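Local structure of 3-hexulose-6-phosphate synthase (Mycobacterium gastri, 3AJX) at residues Ala73-Ala78 with Gln100-Gly105; Val159-Ala164 with Ala178-Ala183. The protein is a metal-binding enzyme of the HUMPS family, folded as a TIM barrel and modelled here with a magnesium ion. The protein carries 1 engineered substitution. All blocks are in the same frame, centred on the assembly; numbering follows the deposited sequence.

Contact 1. Residues Ala73-Ala78 with Gln100-Gly105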
loop_
_atom_site.group_PDB
_atom_site.type_symbol
_atom_site.label_atom_id
_atom_site.label_comp_id
_atom_site.label_asym_id
_atom_site.label_seq_id
_atom_site.Cartn_x
_atom_site.Cartn_y
_atom_site.Cartn_z
ATOM N N ALA A 73 12.928 1.000 3.262
ATOM C CA ALA A 73 13.092 0.062 2.154
ATOM C C ALA A 73 14.502 0.191 1.567
ATOM O O ALA A 73 15.151 -0.812 1.253
ATOM C CB ALA A 73 12.037 0.329 1.079
ATOM N N PHE A 74 14.977 1.425 1.417
ATOM C CA PHE A 74 16.320 1.663 0.892
ATOM C C PHE A 74 17.360 1.073 1.838
ATOM O O PHE A 74 18.310 0.419 1.404
ATOM C CB PHE A 74 16.577 3.167 0.731
ATOM C CG PHE A 74 15.876 3.790 -0.448
ATOM C CD1 PHE A 74 15.329 5.065 -0.347
ATOM C CD2 PHE A 74 15.785 3.117 -1.662
ATOM C CE1 PHE A 74 14.701 5.662 -1.434
ATOM C CE2 PHE A 74 15.157 3.709 -2.762
ATOM C CZ PHE A 74 14.615 4.984 -2.645
ATOM N N LYS A 75 17.174 1.304 3.132
ATOM C CA LYS A 75 18.107 0.797 4.129
ATOM C C LYS A 75 18.110 -0.724 4.171
ATOM O O LYS A 75 19.114 -1.340 4.537
ATOM C CB LYS A 75 17.768 1.370 5.507
ATOM C CG LYS A 75 18.158 2.838 5.643
ATOM C CD LYS A 75 17.909 3.387 7.037
ATOM C CE LYS A 75 18.511 4.783 7.167
ATOM N NZ LYS A 75 18.463 5.296 8.565
ATOM N N ALA A 76 16.990 -1.326 3.779
ATOM C CA ALA A 76 16.867 -2.778 3.765
ATOM C C ALA A 76 17.524 -3.384 2.524
ATOM O O ALA A 76 17.588 -4.605 2.387
ATOM C CB ALA A 76 15.396 -3.182 3.828
ATOM N N GLY A 77 17.997 -2.532 1.615
ATOM C CA GLY A 77 18.666 -3.029 0.424
ATOM C C GLY A 77 18.045 -2.698 -0.920
ATOM O O GLY A 77 18.606 -3.039 -1.963
ATOM N N ALA A 78 16.892 -2.043 -0.916
ATOM C CA ALA A 78 16.249 -1.691 -2.172
ATOM C C ALA A 78 17.027 -0.594 -2.889
ATOM O O ALA A 78 17.609 0.286 -2.255
ATOM C CB ALA A 78 14.818 -1.228 -1.919
ATOM N N GLN A 100 17.307 10.725 -2.766
ATOM C CA GLN A 100 18.465 11.583 -2.995
ATOM C C GLN A 100 19.526 11.352 -1.931
ATOM O O GLN A 100 20.718 11.296 -2.231
ATOM C CB GLN A 100 18.042 13.054 -2.991
ATOM C CG GLN A 100 17.339 13.493 -4.258
ATOM C CD GLN A 100 18.274 13.532 -5.450
ATOM O OE1 GLN A 100 19.195 14.350 -5.506
ATOM N NE2 GLN A 100 18.050 12.638 -6.407
ATOM N N ALA A 101 19.084 11.203 -0.687
ATOM C CA ALA A 101 19.991 10.982 0.431
ATOM C C ALA A 101 20.792 9.683 0.304
ATOM O O ALA A 101 21.915 9.595 0.801
ATOM C CB ALA A 101 19.206 10.982 1.741
ATOM N N HIS A 102 20.218 8.683 -0.360
ATOM C CA HIS A 102 20.879 7.391 -0.527
ATOM C C HIS A 102 21.404 7.154 -1.938
ATOM O O HIS A 102 21.904 6.072 -2.237
ATOM C CB HIS A 102 19.913 6.256 -0.179
ATOM C CG HIS A 102 19.484 6.244 1.252
ATOM N ND1 HIS A 102 20.346 5.935 2.282
ATOM C CD2 HIS A 102 18.292 6.525 1.832
ATOM C CE1 HIS A 102 19.706 6.028 3.434
ATOM N NE2 HIS A 102 18.456 6.385 3.188
ATOM N N ASN A 103 21.301 8.166 -2.793
ATOM C CA ASN A 103 21.734 8.040 -4.182
ATOM C C ASN A 103 20.993 6.874 -4.827
ATOM O O ASN A 103 21.578 6.060 -5.544
ATOM C CB ASN A 103 23.245 7.807 -4.265
ATOM C CG ASN A 103 24.040 8.985 -3.747
ATOM O OD1 ASN A 103 23.891 10.109 -4.229
ATOM N ND2 ASN A 103 24.888 8.737 -2.756
ATOM N N LYS A 104 19.696 6.794 -4.548
ATOM C CA LYS A 104 18.858 5.743 -5.105
ATOM C C LYS A 104 17.670 6.395 -5.800
ATOM O O LYS A 104 17.716 7.588 -6.100
ATOM C CB LYS A 104 18.426 4.775 -3.999
ATOM C CG LYS A 104 19.586 3.879 -3.545
ATOM C CD LYS A 104 19.219 2.933 -2.413
ATOM C CE LYS A 104 20.370 1.967 -2.129
ATOM N NZ LYS A 104 20.086 1.032 -0.999
ATOM N N GLY A 105 16.609 5.644 -6.072
ATOM C CA GLY A 105 15.509 6.268 -6.776
ATOM C C GLY A 105 14.090 5.848 -6.475
ATOM O O GLY A 105 13.827 4.758 -5.972
HETATM O O HOH W 1 20.923 -1.497 -2.481
#
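This is a side-chain-to-backbone contact between two successive helix-to-strand turns of the TIM barrel, where helices 66-75 and 89-102 run out and the chain turns toward strands 80-84 and 105-109. Each helix closes in a Schellman motif. Gly77 takes the positive phi of the first (119°), a conformation in which a CB would clash with the preceding carbonyl, so glycine suits the place; Asn103 takes the positive phi of the second, a conformation asparagine tolerates better than most residues with a side chain.

Between the turns lies Lys104, its chain fully extended, with CG anti to the carbonyl carbon. Lys104 and Phe74 reach toward each other from the two turns, so that the lysine methylenes meet the ring where the side chains overlap. CB stands over one face, toward the rim, in a CH-pi contact, 4.0 Å from the Phe74 centroid and 26° off the ring normal, while Lys104 CD packs 3.5 Å from Phe74 CD2. The ring meets Gly105 edge-on, with Phe74 CZ 3.4 Å from Gly105 O, an approach in which the weakly positive ring hydrogens probably favour the oxygen; Ala78 O also lies at the edge, in plane. His102 crosses Phe74 obliquely, bringing CD2 to 3.9 Å from Phe74 CB; its NE2 is hydrogen-bonded to Asp71, which fixes the imidazole beside the extended Lys75 chain.

A long, flexible side chain with a charged tip fits here, because its methylenes can pack against the phenyl ring while the tip still reaches the carbonyls at the helix end, whose partial negative charge should favour an ammonium group. Three acceptors surround Lys104 NZ: a water shared with Gly77 O; Phe74 O, already taken by Gly77 N, through a weak bond; and Ala78 O, 2.9 Å from Lys104 NZ, with the nitrogen above the carbonyl plane and a C=O...N angle of 145°.

Contact 2. Residues Val159-Ala164 with Ala178-Ala183; sequences VPFSVA and AGAEVA
Phe161 turns its ring against the backbone of 178-180, the connection that brings helix 172-177 back to the barrel in the beta-alpha-beta unit of parallel strands 161-164 and 182-185. With chi1 at 71°, CG sits in the crowded position between backbone N and carbonyl carbon, and one ring face is laid over Ala180: CA lies 3.8 Å from the Phe161 centroid. The ring edge points at the preceding turn, with Phe161 CZ 3.5 Å from Ala178 O in the ring plane. Small residues suit this stretch, since they let a flat ring approach the main chain; Gly179 also takes the positive phi of a Schellman motif.

Farther along, Ser162 and Val182 stand side by side on one sheet face, CB to CB 3.6 Å. On the other face Val163 sends CG2 to 3.9 Å from Ala180 CB, both packing on Val175 of helix 172-177, where branched and small apolar groups fill the layer between sheet and helices.

The backbone sets this register. Glu181 N reaches Phe161 O at 2.7 Å, nearly along the C=O axis, and Val163 N meets Val182 O at 3.0 Å in the carbonyl plane. A water joins Phe161 N to Gly179 O, so Phe161 N and O both have partners beside an apolar ring, and main-chain bonding and ring packing together hold the crossover to its strand.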
loop_
_atom_site.group_PDB
_atom_site.type_symbol
_atom_site.label_atom_id
_atom_site.label_comp_id
_atom_site.label_asym_id
_atom_site.label_seq_id
_atom_site.Cartn_x
_atom_site.Cartn_y
_atom_site.Cartn_z
ATOM N N VAL A 159 7.844 11.023 -20.185
ATOM C CA VAL A 159 8.533 10.810 -18.915
ATOM C C VAL A 159 9.072 9.380 -18.975
ATOM O O VAL A 159 8.375 8.485 -19.454
ATOM C CB VAL A 159 7.553 10.903 -17.720
ATOM C CG1 VAL A 159 8.270 10.570 -16.429
ATOM C CG2 VAL A 159 6.941 12.297 -17.648
ATOM N N PRO A 160 10.315 9.144 -18.514
ATOM C CA PRO A 160 10.820 7.766 -18.571
ATOM C C PRO A 160 9.793 6.848 -17.920
ATOM O O PRO A 160 9.309 7.141 -16.824
ATOM C CB PRO A 160 12.119 7.842 -17.778
ATOM C CG PRO A 160 12.602 9.241 -18.068
ATOM C CD PRO A 160 11.324 10.055 -17.941
ATOM N N PHE A 161 9.455 5.742 -18.577
ATOM C CA PHE A 161 8.443 4.855 -18.013
ATOM C C PHE A 161 8.656 3.368 -18.218
ATOM O O PHE A 161 9.405 2.936 -19.096
ATOM C CB PHE A 161 7.054 5.218 -18.564
ATOM C CG PHE A 161 6.856 4.870 -20.023
ATOM C CD1 PHE A 161 7.393 5.671 -21.030
ATOM C CD2 PHE A 161 6.129 3.738 -20.387
ATOM C CE1 PHE A 161 7.205 5.349 -22.378
ATOM C CE2 PHE A 161 5.938 3.405 -21.730
ATOM C CZ PHE A 161 6.476 4.214 -22.729
ATOM N N SER A 162 7.979 2.595 -17.380
ATOM C CA SER A 162 8.010 1.145 -17.459
ATOM C C SER A 162 6.562 0.741 -17.706
ATOM O O SER A 162 5.643 1.528 -17.467
ATOM C CB SER A 162 8.513 0.537 -16.146
ATOM O OG SER A 162 7.655 0.856 -15.065
ATOM N N VAL A 163 6.358 -0.472 -18.204
ATOM C CA VAL A 163 5.015 -0.964 -18.474
ATOM C C VAL A 163 4.781 -2.275 -17.740
ATOM O O VAL A 163 5.579 -3.206 -17.842
ATOM C CB VAL A 163 4.794 -1.192 -19.991
ATOM C CG1 VAL A 163 3.398 -1.747 -20.241
ATOM C CG2 VAL A 163 4.981 0.123 -20.744
ATOM N N ALA A 164 3.692 -2.325 -16.980
ATOM C CA ALA A 164 3.310 -3.518 -16.234
ATOM C C ALA A 164 1.818 -3.728 -16.472
ATOM O O ALA A 164 0.991 -2.885 -16.111
ATOM C CB ALA A 164 3.594 -3.332 -14.739
ATOM N N ALA A 178 6.771 1.675 -27.939
ATOM C CA ALA A 178 6.146 2.808 -27.265
ATOM C C ALA A 178 7.205 3.669 -26.575
ATOM O O ALA A 178 6.923 4.789 -26.147
ATOM C CB ALA A 178 5.117 2.315 -26.245
ATOM N N GLY A 179 8.418 3.132 -26.463
ATOM C CA GLY A 179 9.510 3.870 -25.845
ATOM C C GLY A 179 9.768 3.555 -24.382
ATOM O O GLY A 179 10.485 4.293 -23.701
ATOM N N ALA A 180 9.196 2.459 -23.895
ATOM C CA ALA A 180 9.377 2.070 -22.500
ATOM C C ALA A 180 10.843 1.831 -22.157
ATOM O O ALA A 180 11.594 1.267 -22.950
ATOM C CB ALA A 180 8.569 0.814 -22.200
ATOM N N GLU A 181 11.239 2.266 -20.965
ATOM C CA GLU A 181 12.606 2.095 -20.486
ATOM C C GLU A 181 12.724 0.709 -19.862
ATOM O O GLU A 181 13.798 0.103 -19.854
ATOM C CB GLU A 181 12.923 3.161 -19.431
ATOM C CG GLU A 181 14.321 3.090 -18.836
ATOM C CD GLU A 181 15.415 3.319 -19.864
ATOM O OE1 GLU A 181 15.118 3.867 -20.949
ATOM O OE2 GLU A 181 16.579 2.963 -19.581
ATOM N N VAL A 182 11.601 0.219 -19.345
ATOM C CA VAL A 182 11.542 -1.084 -18.693
ATOM C C VAL A 182 10.249 -1.820 -19.020
ATOM O O VAL A 182 9.172 -1.227 -19.029
ATOM C CB VAL A 182 11.606 -0.933 -17.148
ATOM C CG1 VAL A 182 11.587 -2.309 -16.488
ATOM C CG2 VAL A 182 12.856 -0.158 -16.741
ATOM N N ALA A 183 10.365 -3.113 -19.305
ATOM C CA ALA A 183 9.204 -3.950 -19.559
ATOM C C ALA A 183 9.130 -4.841 -18.321
ATOM O O ALA A 183 10.106 -5.507 -17.977
ATOM C CB ALA A 183 9.410 -4.799 -20.811
HETATM O O HOH W 2 10.788 5.667 -21.333
#

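Contacts 1 and 2 belong to one barrel but share no elements; their centres lie about 22 Å apart and their nearest atoms about 11 Å. Contact 2 is the buried one, joining neighbouring strands 161-164 and 182-185 through main-chain hydrogen bonds and mostly apolar packing, and its Ser162 side chain lies about 8 Å from the magnesium ion. Contact 1 is only partly buried, farther from the chain centre, and links two helix ends through a charged lysine tip and a histidine. Both set a phenylalanine ring under a C-H group and edge-on to a carbonyl oxygen, and both include a bridging water, but a long side chain makes the polar link in contact 1 and backbone in contact 2.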